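Local coordinates for protein alpha-galactosidase (Thermus thermophilus, PDB 6LCJ) that probably hydrolyses terminal alpha-galactosyl residues of oligosaccharides as a family GH36 alpha-galactosidase, assembled as a hexamer, at residues V143-A146 / Y147-L151; L391-M394 / E395-H398; S243-F246 / Q247-D251; A277-E280 / E281-E284. All blocks are in the same frame, centred on the assembly; numbering follows the deposited sequence.

Contact 1: residues V143-A146 / Y147-L151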
loop_
_atom_site.group_PDB
_atom_site.type_symbol
_atom_site.label_atom_id
_atom_site.label_comp_id
_atom_site.label_asym_id
_atom_site.label_seq_id
_atom_site.Cartn_x
_atom_site.Cartn_y
_atom_site.Cartn_z
ATOM N N VAL E 143 27.036 35.058 -22.134
ATOM C CA VAL E 143 27.375 34.330 -20.920
ATOM C C VAL E 143 27.746 32.878 -21.248
ATOM O O VAL E 143 28.723 32.335 -20.712
ATOM C CB VAL E 143 26.189 34.481 -19.935
ATOM C CG1 VAL E 143 25.612 33.182 -19.505
ATOM C CG2 VAL E 143 26.565 35.351 -18.751
ATOM N N PHE E 144 27.037 32.254 -22.198
ATOM C CA PHE E 144 27.385 30.892 -22.598
ATOM C C PHE E 144 28.651 30.857 -23.442
ATOM O O PHE E 144 29.428 29.898 -23.363
ATOM C CB PHE E 144 26.225 30.247 -23.349
ATOM C CG PHE E 144 25.207 29.641 -22.448
ATOM C CD1 PHE E 144 24.188 30.420 -21.918
ATOM C CD2 PHE E 144 25.294 28.300 -22.091
ATOM C CE1 PHE E 144 23.253 29.870 -21.066
ATOM C CE2 PHE E 144 24.361 27.727 -21.238
ATOM C CZ PHE E 144 23.335 28.511 -20.727
ATOM N N ALA E 145 28.871 31.887 -24.265
ATOM C CA ALA E 145 30.115 31.971 -25.026
ATOM C C ALA E 145 31.324 32.167 -24.113
ATOM O O ALA E 145 32.419 31.682 -24.419
ATOM C CB ALA E 145 30.021 33.103 -26.048
ATOM N N ALA E 146 31.148 32.858 -22.984
ATOM C CA ALA E 146 32.267 33.064 -22.074
ATOM C C ALA E 146 32.594 31.797 -21.296
ATOM O O ALA E 146 33.759 31.556 -20.972
ATOM C CB ALA E 146 31.966 34.225 -21.122
ATOM N N TYR E 147 31.582 30.984 -20.983
ATOM C CA TYR E 147 31.831 29.682 -20.367
ATOM C C TYR E 147 32.569 28.760 -21.331
ATOM O O TYR E 147 33.539 28.094 -20.946
ATOM C CB TYR E 147 30.500 29.062 -19.912
ATOM C CG TYR E 147 30.564 27.663 -19.306
ATOM C CD1 TYR E 147 31.500 27.334 -18.326
ATOM C CD2 TYR E 147 29.665 26.679 -19.702
ATOM C CE1 TYR E 147 31.540 26.062 -17.772
ATOM C CE2 TYR E 147 29.697 25.403 -19.158
ATOM C CZ TYR E 147 30.632 25.102 -18.192
ATOM O OH TYR E 147 30.651 23.832 -17.657
ATOM N N ALA E 148 32.134 28.719 -22.596
ATOM C CA ALA E 148 32.741 27.801 -23.558
ATOM C C ALA E 148 34.234 28.059 -23.731
ATOM O O ALA E 148 34.999 27.108 -23.941
ATOM C CB ALA E 148 32.018 27.889 -24.903
ATOM N N ARG E 149 34.676 29.322 -23.616
ATOM C CA ARG E 149 36.099 29.633 -23.772
ATOM C C ARG E 149 36.947 29.001 -22.688
ATOM O O ARG E 149 38.137 28.741 -22.902
ATOM C CB ARG E 149 36.320 31.138 -23.775
ATOM C CG ARG E 149 35.990 31.776 -25.110
ATOM C CD ARG E 149 35.845 33.257 -24.978
ATOM N NE ARG E 149 34.862 33.775 -25.923
ATOM C CZ ARG E 149 33.959 34.699 -25.616
ATOM N NH1 ARG E 149 33.915 35.197 -24.383
ATOM N NH2 ARG E 149 33.105 35.120 -26.538
ATOM N N LEU E 150 36.366 28.735 -21.526
ATOM C CA LEU E 150 37.103 28.133 -20.427
ATOM C C LEU E 150 37.096 26.610 -20.463
ATOM O O LEU E 150 37.624 25.975 -19.540
ATOM C CB LEU E 150 36.540 28.651 -19.103
ATOM C CG LEU E 150 36.706 30.169 -19.043
ATOM C CD1 LEU E 150 35.987 30.753 -17.850
ATOM C CD2 LEU E 150 38.195 30.514 -19.002
ATOM N N LEU E 151 36.535 26.003 -21.487
ATOM C CA LEU E 151 36.523 24.552 -21.587
ATOM C C LEU E 151 37.567 24.084 -22.585
ATOM O O LEU E 151 38.087 24.870 -23.376
ATOM C CB LEU E 151 35.125 24.071 -21.991
ATOM C CG LEU E 151 33.997 24.424 -21.020
ATOM C CD1 LEU E 151 32.641 23.995 -21.564
ATOM C CD2 LEU E 151 34.261 23.814 -19.656
#

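Contact 2: residues L391-M394 / E395-H398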
loop_
_atom_site.group_PDB
_atom_site.type_symbol
_atom_site.label_atom_id
_atom_site.label_comp_id
_atom_site.label_asym_id
_atom_site.label_seq_id
_atom_site.Cartn_x
_atom_site.Cartn_y
_atom_site.Cartn_z
ATOM N N LEU E 391 24.565 24.978 -29.189
ATOM C CA LEU E 391 25.375 25.538 -30.268
ATOM C C LEU E 391 26.573 26.320 -29.743
ATOM O O LEU E 391 27.567 26.443 -30.464
ATOM C CB LEU E 391 24.515 26.409 -31.175
ATOM C CG LEU E 391 23.452 25.648 -31.971
ATOM C CD1 LEU E 391 22.540 26.595 -32.689
ATOM C CD2 LEU E 391 24.120 24.708 -32.963
ATOM N N TRP E 392 26.522 26.796 -28.489
ATOM C CA TRP E 392 27.665 27.460 -27.868
ATOM C C TRP E 392 28.895 26.566 -27.813
ATOM O O TRP E 392 30.004 27.070 -27.632
ATOM C CB TRP E 392 27.312 27.942 -26.453
ATOM C CG TRP E 392 26.595 26.927 -25.613
ATOM C CD1 TRP E 392 25.273 26.613 -25.662
ATOM C CD2 TRP E 392 27.168 26.086 -24.597
ATOM N NE1 TRP E 392 24.983 25.619 -24.753
ATOM C CE2 TRP E 392 26.130 25.285 -24.082
ATOM C CE3 TRP E 392 28.455 25.932 -24.078
ATOM C CZ2 TRP E 392 26.340 24.350 -23.080
ATOM C CZ3 TRP E 392 28.662 25.013 -23.092
ATOM C CH2 TRP E 392 27.612 24.224 -22.597
ATOM N N LEU E 393 28.742 25.258 -27.977
ATOM C CA LEU E 393 29.901 24.375 -28.022
ATOM C C LEU E 393 30.674 24.443 -29.333
ATOM O O LEU E 393 31.662 23.719 -29.475
ATOM C CB LEU E 393 29.476 22.931 -27.769
ATOM C CG LEU E 393 29.029 22.801 -26.326
ATOM C CD1 LEU E 393 28.238 21.523 -26.163
ATOM C CD2 LEU E 393 30.232 22.869 -25.393
ATOM N N MET E 394 30.243 25.264 -30.298
ATOM C CA MET E 394 30.987 25.407 -31.544
ATOM C C MET E 394 32.349 26.037 -31.309
ATOM O O MET E 394 33.207 25.987 -32.191
ATOM C CB MET E 394 30.188 26.245 -32.541
ATOM C CG MET E 394 29.079 25.475 -33.240
ATOM S SD MET E 394 28.105 26.623 -34.205
ATOM C CE MET E 394 29.294 27.083 -35.484
ATOM N N GLU E 395 32.542 26.639 -30.136
ATOM C CA GLU E 395 33.853 27.078 -29.691
ATOM C C GLU E 395 34.804 25.904 -29.459
ATOM O O GLU E 395 36.025 26.056 -29.586
ATOM C CB GLU E 395 33.680 27.879 -28.400
ATOM C CG GLU E 395 34.976 28.333 -27.766
ATOM C CD GLU E 395 35.638 29.475 -28.528
ATOM O OE1 GLU E 395 34.973 30.109 -29.395
ATOM O OE2 GLU E 395 36.834 29.739 -28.247
ATOM N N ASN E 396 34.275 24.734 -29.105
ATOM C CA ASN E 396 35.090 23.677 -28.533
ATOM C C ASN E 396 35.191 22.422 -29.374
ATOM O O ASN E 396 36.083 21.615 -29.129
ATOM C CB ASN E 396 34.552 23.285 -27.148
ATOM C CG ASN E 396 34.358 24.479 -26.243
ATOM O OD1 ASN E 396 33.354 25.180 -26.335
ATOM N ND2 ASN E 396 35.320 24.719 -25.358
ATOM N N VAL E 397 34.308 22.231 -30.363
ATOM C CA VAL E 397 34.258 20.990 -31.114
ATOM C C VAL E 397 33.374 21.244 -32.322
ATOM O O VAL E 397 32.577 22.181 -32.326
ATOM C CB VAL E 397 33.710 19.843 -30.219
ATOM C CG1 VAL E 397 32.285 20.132 -29.792
ATOM C CG2 VAL E 397 33.796 18.491 -30.923
ATOM N N HIS E 398 33.531 20.428 -33.359
ATOM C CA HIS E 398 32.565 20.416 -34.445
ATOM C C HIS E 398 31.237 19.888 -33.922
ATOM O O HIS E 398 31.138 18.729 -33.500
ATOM C CB HIS E 398 33.064 19.559 -35.600
ATOM C CG HIS E 398 34.311 20.088 -36.225
ATOM N ND1 HIS E 398 35.146 19.310 -37.001
ATOM C CD2 HIS E 398 34.882 21.316 -36.158
ATOM C CE1 HIS E 398 36.169 20.046 -37.400
ATOM N NE2 HIS E 398 36.030 21.266 -36.908
#

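Contact 3: residues S243-F246 / Q247-D251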
loop_
_atom_site.group_PDB
_atom_site.type_symbol
_atom_site.label_atom_id
_atom_site.label_comp_id
_atom_site.label_asym_id
_atom_site.label_seq_id
_atom_site.Cartn_x
_atom_site.Cartn_y
_atom_site.Cartn_z
ATOM N N SER E 243 26.170 -11.550 -26.520
ATOM C CA SER E 243 27.482 -11.328 -27.102
ATOM C C SER E 243 28.450 -12.408 -26.640
ATOM O O SER E 243 28.487 -12.730 -25.445
ATOM C CB SER E 243 28.014 -9.958 -26.719
ATOM O OG SER E 243 27.021 -8.954 -26.891
ATOM N N PRO E 244 29.225 -13.002 -27.546
ATOM C CA PRO E 244 30.283 -13.931 -27.106
ATOM C C PRO E 244 31.186 -13.336 -26.033
ATOM O O PRO E 244 31.500 -14.011 -25.044
ATOM C CB PRO E 244 31.051 -14.226 -28.405
ATOM C CG PRO E 244 30.613 -13.137 -29.397
ATOM C CD PRO E 244 29.207 -12.805 -29.006
ATOM N N LEU E 245 31.591 -12.072 -26.193
ATOM C CA LEU E 245 32.475 -11.428 -25.224
ATOM C C LEU E 245 31.856 -11.371 -23.830
ATOM O O LEU E 245 32.577 -11.459 -22.828
ATOM C CB LEU E 245 32.822 -10.017 -25.698
ATOM C CG LEU E 245 33.916 -9.296 -24.917
ATOM C CD1 LEU E 245 35.277 -9.848 -25.286
ATOM C CD2 LEU E 245 33.851 -7.805 -25.170
ATOM N N PHE E 246 30.530 -11.209 -23.743
ATOM C CA PHE E 246 29.864 -11.231 -22.441
ATOM C C PHE E 246 30.122 -12.543 -21.720
ATOM O O PHE E 246 30.308 -12.559 -20.498
ATOM C CB PHE E 246 28.363 -11.011 -22.614
ATOM C CG PHE E 246 27.614 -10.757 -21.327
ATOM C CD1 PHE E 246 26.954 -11.792 -20.672
ATOM C CD2 PHE E 246 27.515 -9.471 -20.805
ATOM C CE1 PHE E 246 26.241 -11.555 -19.504
ATOM C CE2 PHE E 246 26.798 -9.226 -19.633
ATOM C CZ PHE E 246 26.164 -10.268 -18.982
ATOM N N GLN E 247 30.143 -13.654 -22.465
ATOM C CA GLN E 247 30.375 -14.966 -21.867
ATOM C C GLN E 247 31.859 -15.248 -21.695
ATOM O O GLN E 247 32.273 -15.792 -20.668
ATOM C CB GLN E 247 29.733 -16.057 -22.721
ATOM C CG GLN E 247 28.217 -16.035 -22.723
ATOM C CD GLN E 247 27.647 -16.219 -24.116
ATOM O OE1 GLN E 247 28.304 -16.781 -25.001
ATOM N NE2 GLN E 247 26.423 -15.743 -24.324
ATOM N N LYS E 248 32.677 -14.881 -22.678
ATOM C CA LYS E 248 34.102 -15.173 -22.575
ATOM C C LYS E 248 34.768 -14.349 -21.473
ATOM O O LYS E 248 35.603 -14.873 -20.724
ATOM C CB LYS E 248 34.784 -14.945 -23.926
ATOM C CG LYS E 248 35.989 -15.849 -24.173
ATOM C CD LYS E 248 37.219 -15.379 -23.371
ATOM C CE LYS E 248 38.234 -16.499 -23.116
ATOM N NZ LYS E 248 39.601 -15.961 -22.785
ATOM N N ARG E 249 34.430 -13.059 -21.358
ATOM C CA ARG E 249 35.087 -12.149 -20.419
ATOM C C ARG E 249 34.095 -11.556 -19.418
ATOM O O ARG E 249 33.888 -10.335 -19.391
ATOM C CB ARG E 249 35.820 -11.038 -21.163
ATOM C CG ARG E 249 37.078 -11.491 -21.911
ATOM C CD ARG E 249 37.965 -12.435 -21.070
ATOM N NE ARG E 249 38.688 -11.765 -19.983
ATOM C CZ ARG E 249 39.903 -11.238 -20.102
ATOM N NH1 ARG E 249 40.542 -11.284 -21.267
ATOM N NH2 ARG E 249 40.476 -10.657 -19.052
ATOM N N PRO E 250 33.493 -12.387 -18.553
ATOM C CA PRO E 250 32.581 -11.848 -17.521
ATOM C C PRO E 250 33.232 -10.838 -16.595
ATOM O O PRO E 250 32.536 -9.973 -16.052
ATOM C CB PRO E 250 32.156 -13.107 -16.747
ATOM C CG PRO E 250 33.298 -14.045 -16.948
ATOM C CD PRO E 250 33.678 -13.837 -18.385
ATOM N N ASP E 251 34.545 -10.946 -16.374
ATOM C CA ASP E 251 35.309 -9.957 -15.622
ATOM C C ASP E 251 35.437 -8.616 -16.346
ATOM O O ASP E 251 36.011 -7.678 -15.780
ATOM C CB ASP E 251 36.705 -10.506 -15.317
ATOM C CG ASP E 251 37.519 -10.766 -16.574
ATOM O OD1 ASP E 251 37.032 -11.503 -17.466
ATOM O OD2 ASP E 251 38.642 -10.223 -16.667
#

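Contact 4: residues A277-E280 / E281-E284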
loop_
_atom_site.group_PDB
_atom_site.type_symbol
_atom_site.label_atom_id
_atom_site.label_comp_id
_atom_site.label_asym_id
_atom_site.label_seq_id
_atom_site.Cartn_x
_atom_site.Cartn_y
_atom_site.Cartn_z
ATOM N N ALA E 277 34.969 0.577 -18.285
ATOM C CA ALA E 277 36.031 1.441 -18.770
ATOM C C ALA E 277 37.060 1.769 -17.692
ATOM O O ALA E 277 38.050 2.451 -17.985
ATOM C CB ALA E 277 35.419 2.725 -19.353
ATOM N N GLY E 278 36.840 1.340 -16.451
ATOM C CA GLY E 278 37.896 1.422 -15.460
ATOM C C GLY E 278 38.865 0.265 -15.490
ATOM O O GLY E 278 39.896 0.313 -14.821
ATOM N N ASN E 279 38.545 -0.773 -16.256
ATOM C CA ASN E 279 39.391 -1.949 -16.415
ATOM C C ASN E 279 40.376 -1.668 -17.549
ATOM O O ASN E 279 39.975 -1.573 -18.715
ATOM C CB ASN E 279 38.516 -3.170 -16.698
ATOM C CG ASN E 279 39.306 -4.461 -16.847
ATOM O OD1 ASN E 279 40.454 -4.471 -17.271
ATOM N ND2 ASN E 279 38.673 -5.567 -16.501
ATOM N N GLU E 280 41.667 -1.535 -17.202
ATOM C CA GLU E 280 42.686 -1.186 -18.191
ATOM C C GLU E 280 42.675 -2.152 -19.368
ATOM O O GLU E 280 42.927 -1.750 -20.510
ATOM C CB GLU E 280 44.070 -1.143 -17.526
ATOM C CG GLU E 280 45.231 -1.687 -18.385
ATOM C CD GLU E 280 45.794 -0.664 -19.383
ATOM O OE1 GLU E 280 45.421 0.541 -19.296
ATOM O OE2 GLU E 280 46.602 -1.075 -20.262
ATOM N N GLU E 281 42.337 -3.413 -19.118
ATOM C CA GLU E 281 42.284 -4.391 -20.194
ATOM C C GLU E 281 41.177 -4.065 -21.189
ATOM O O GLU E 281 41.336 -4.267 -22.400
ATOM C CB GLU E 281 42.081 -5.777 -19.606
ATOM C CG GLU E 281 42.584 -6.910 -20.440
ATOM C CD GLU E 281 42.670 -8.194 -19.633
ATOM O OE1 GLU E 281 42.776 -8.099 -18.384
ATOM O OE2 GLU E 281 42.628 -9.287 -20.249
ATOM N N VAL E 282 40.045 -3.559 -20.698
ATOM C CA VAL E 282 38.938 -3.222 -21.582
ATOM C C VAL E 282 39.287 -2.008 -22.424
ATOM O O VAL E 282 39.054 -1.990 -23.636
ATOM C CB VAL E 282 37.659 -2.994 -20.760
ATOM C CG1 VAL E 282 36.637 -2.176 -21.556
ATOM C CG2 VAL E 282 37.087 -4.324 -20.300
ATOM N N VAL E 283 39.854 -0.979 -21.794
ATOM C CA VAL E 283 40.316 0.198 -22.529
ATOM C C VAL E 283 41.326 -0.194 -23.596
ATOM O O VAL E 283 41.319 0.347 -24.706
ATOM C CB VAL E 283 40.918 1.222 -21.557
ATOM C CG1 VAL E 283 41.425 2.420 -22.318
ATOM C CG2 VAL E 283 39.898 1.615 -20.526
ATOM N N GLU E 284 42.232 -1.113 -23.263
ATOM C CA GLU E 284 43.219 -1.590 -24.226
ATOM C C GLU E 284 42.538 -2.263 -25.410
ATOM O O GLU E 284 42.924 -2.057 -26.568
ATOM C CB GLU E 284 44.165 -2.557 -23.516
ATOM C CG GLU E 284 45.403 -2.994 -24.251
ATOM C CD GLU E 284 46.259 -3.908 -23.370
ATOM O OE1 GLU E 284 46.859 -3.401 -22.385
ATOM O OE2 GLU E 284 46.304 -5.133 -23.642
HETATM O O HOH W 1 40.043 -8.271 -16.417
#

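Contact 1: residues V143-A146 / Y147-L151
Arg149 leaves its backbone with CG opposite the carbonyl carbon (chi1 -79°), and a bend at chi3 folds the chain back over the preceding helical turn, onto Ala145 and Ala146. The guanidinium is laid against the backbone rather than aimed at it. Ala145 O sits 3.5 Å above one of its faces, toward the rim, where no N-H points. NH2 of Arg149 rests 3.7 Å from Ala145 CB, and NH1 of Arg149 comes to 3.5 Å from Ala146 CA. A long, weak ion pair from NH1 to Glu142 extends the group further along the same helix. Tyr147 takes a different course: its CG is anti to the backbone N (chi1 177°), which carries the ring away from the alanines toward Phe134 and Leu105, and its OH is hydrogen-bonded to Ala108 O. Phe144, one turn earlier, packs its ring against Trp392 and edge-to-face with Phe46. Beneath these side chains runs regular helical bonding, with Ala148 N donating to Phe144 O at 3.0 Å and Tyr147 N to Val143 O at 3.2 Å. The bond from Arg149 N to Ala145 O, at 3.4 Å, is already weak. The following amides shift to i-to-i+3 pairing, Leu150 N to Tyr147 O at 3.0 Å, while Leu150 CG lies 3.8 Å from Ala146 O. Helix 140-149 thus tightens toward its C-terminal side, which in this GH36 enzyme leads from the N-terminal beta sheets to strand 161-164 of the catalytic (beta/alpha)8 barrel.

Contact 2: residues L391-M394 / E395-H398
Leu393 O is the centre of the contact, receiving Asn396 N at 2.8 Å in a fairly straight bond (161°) and Val397 N at 3.2 Å in a weak, bent one. The Asn396 donor stands above the carbonyl plane rather than on a lone pair, as suits the tight turn of a 3-10 segment. A methyl lies near this oxygen: Val397 CG1 is 3.7 Å from Leu393 O, held there by a chi1 of 63° that sets it between its own N and carbonyl carbon. The side chains of Leu393 and Asn396 cross obliquely, Leu393 CD2 passing 4.0 Å from Asn396 OD1. Leu393 CG also lies over the rim of one face of the Trp392 indole, whose NE1 bonds back to His389 O. Beyond this shell, ND2 of Asn396 donates to Ala148 O and Pro152 O, so the amide stitches the turn to the end of helix 140-149. Two neighbours place the turn in the fold: Glu395, bent at chi2, leads its carboxylate away to Arg153, and His398 is bound through both ring nitrogens, to Tyr335 OH and Gly157 O, where barrel strand 398-400 begins. The one carboxylate of the turn is thus directed outward to a salt bridge. Inside, one carbonyl oxygen takes one good and one weak amide donor, and an amide side chain spends its N-H groups on backbone carbonyls, tying the turn to the helix end.

Contact 3: residues S243-F246 / Q247-D251
The guanidinium of Arg249, whose stem touches Leu245 across the turn, meets the Asp251 carboxylate edge to edge, side-on and nearly coplanar. The arginine stands at the C-terminal end of helix 244-248, a short helix of the barrel domain set at the subunit boundary. Arg249 NE reaches Asp251 OD1 at 3.0 Å (170°), and NH2 of Arg249 reaches Asp251 OD2 at 3.0 Å; both oxygens use their syn lone pairs. The same guanidinium makes a cation-pi contact with Phe14 of a neighbouring subunit. NH2 also forms a salt bridge with Glu281. The other flat group, the ring of Phe246, inclines about 35° to the ring of Tyr273, with Gln247 N approaching it obliquely. The helical turn is closed by Lys248 N donating to Pro244 O at 2.8 Å and Arg249 N to Leu245 O at 2.9 Å. There the helix stops: Arg249 leaves helical backbone angles, and Pro250, whose N lies 3.7 Å from Phe246 O, has no N-H to offer that carbonyl. Bends at chi2 and chi3 coil the arginine so that its end swings forward to Asp251 instead of back over the helix. A leucine in place of Arg249 would probably leave the Asp251 and Glu281 carboxylates without the guanidinium that pairs with them and the neighbouring Phe14 without its cation. Nearer the backbone, the side chains of Arg249 and Leu245 cross at an angle, with Arg249 CG 4.2 Å from Leu245 CD1.

Contact 4: residues A277-E280 / E281-E284
Asn279 caps the N-terminus of helix 280-296, and each atom of its side chain meets the first turn or its water. CB lies 4.0 Å from Val282 CG2, with CG of the amide beside the same methyl. With CG anti to the backbone N (chi1 -179°), the amide runs alongside Glu281, and OD1 accepts from Glu281 N at 2.8 Å. That N-cap bond is bent at the hydrogen (134°), its donor 20° from the amide plane. At the tip, ND2 of Asn279 donates to a water at 3.0 Å, which in turn donates weakly to Glu281 OE1; OE2 of Glu281 is committed to Arg249. With an alanine in place of Asn279, Glu281 N would probably be left without its capping acceptor and the bridging water without one of its holds. The backbone oxygen of Asn279 serves the turn as well, accepting from Val283 N at 3.1 Å and more weakly from Val282 N. Trp252 covers Asn279 and Val282, and His3 of a neighbouring subunit packs on the asparagine. Farther round, OE2 of Glu280 and OE1 of Glu284 lie 3.2 Å apart, two acceptors of like charge with their carboxylate planes steeply turned; the positive helix N-terminus may ease this, though both residues also touch a crystal neighbour. On the buried side, where Ala323 and Arg326 cover Val283, its CG2 methyl presses to 3.3 Å from Ala277 O.

In the fold
Along the chain the order is contact 1, contact 3, contact 4 and contact 2, and they form two pairs. Contacts 1 and 2, with centres about 10 Å apart, touch where helix 140-149, coming off the N-terminal beta sheets, meets the turn leading into barrel strand 398-400. Contacts 3 and 4, about 14 Å apart between centres, lie in the chain between barrel strands 229-234 and 298-303, and both reach a neighbouring subunit. The pairs are far apart: contacts 1 and 3 lie about 42 Å apart between centres, on opposite sides of the chain's centre. One pair thus joins domains within the chain, whereas the other belongs to the hexamer interface.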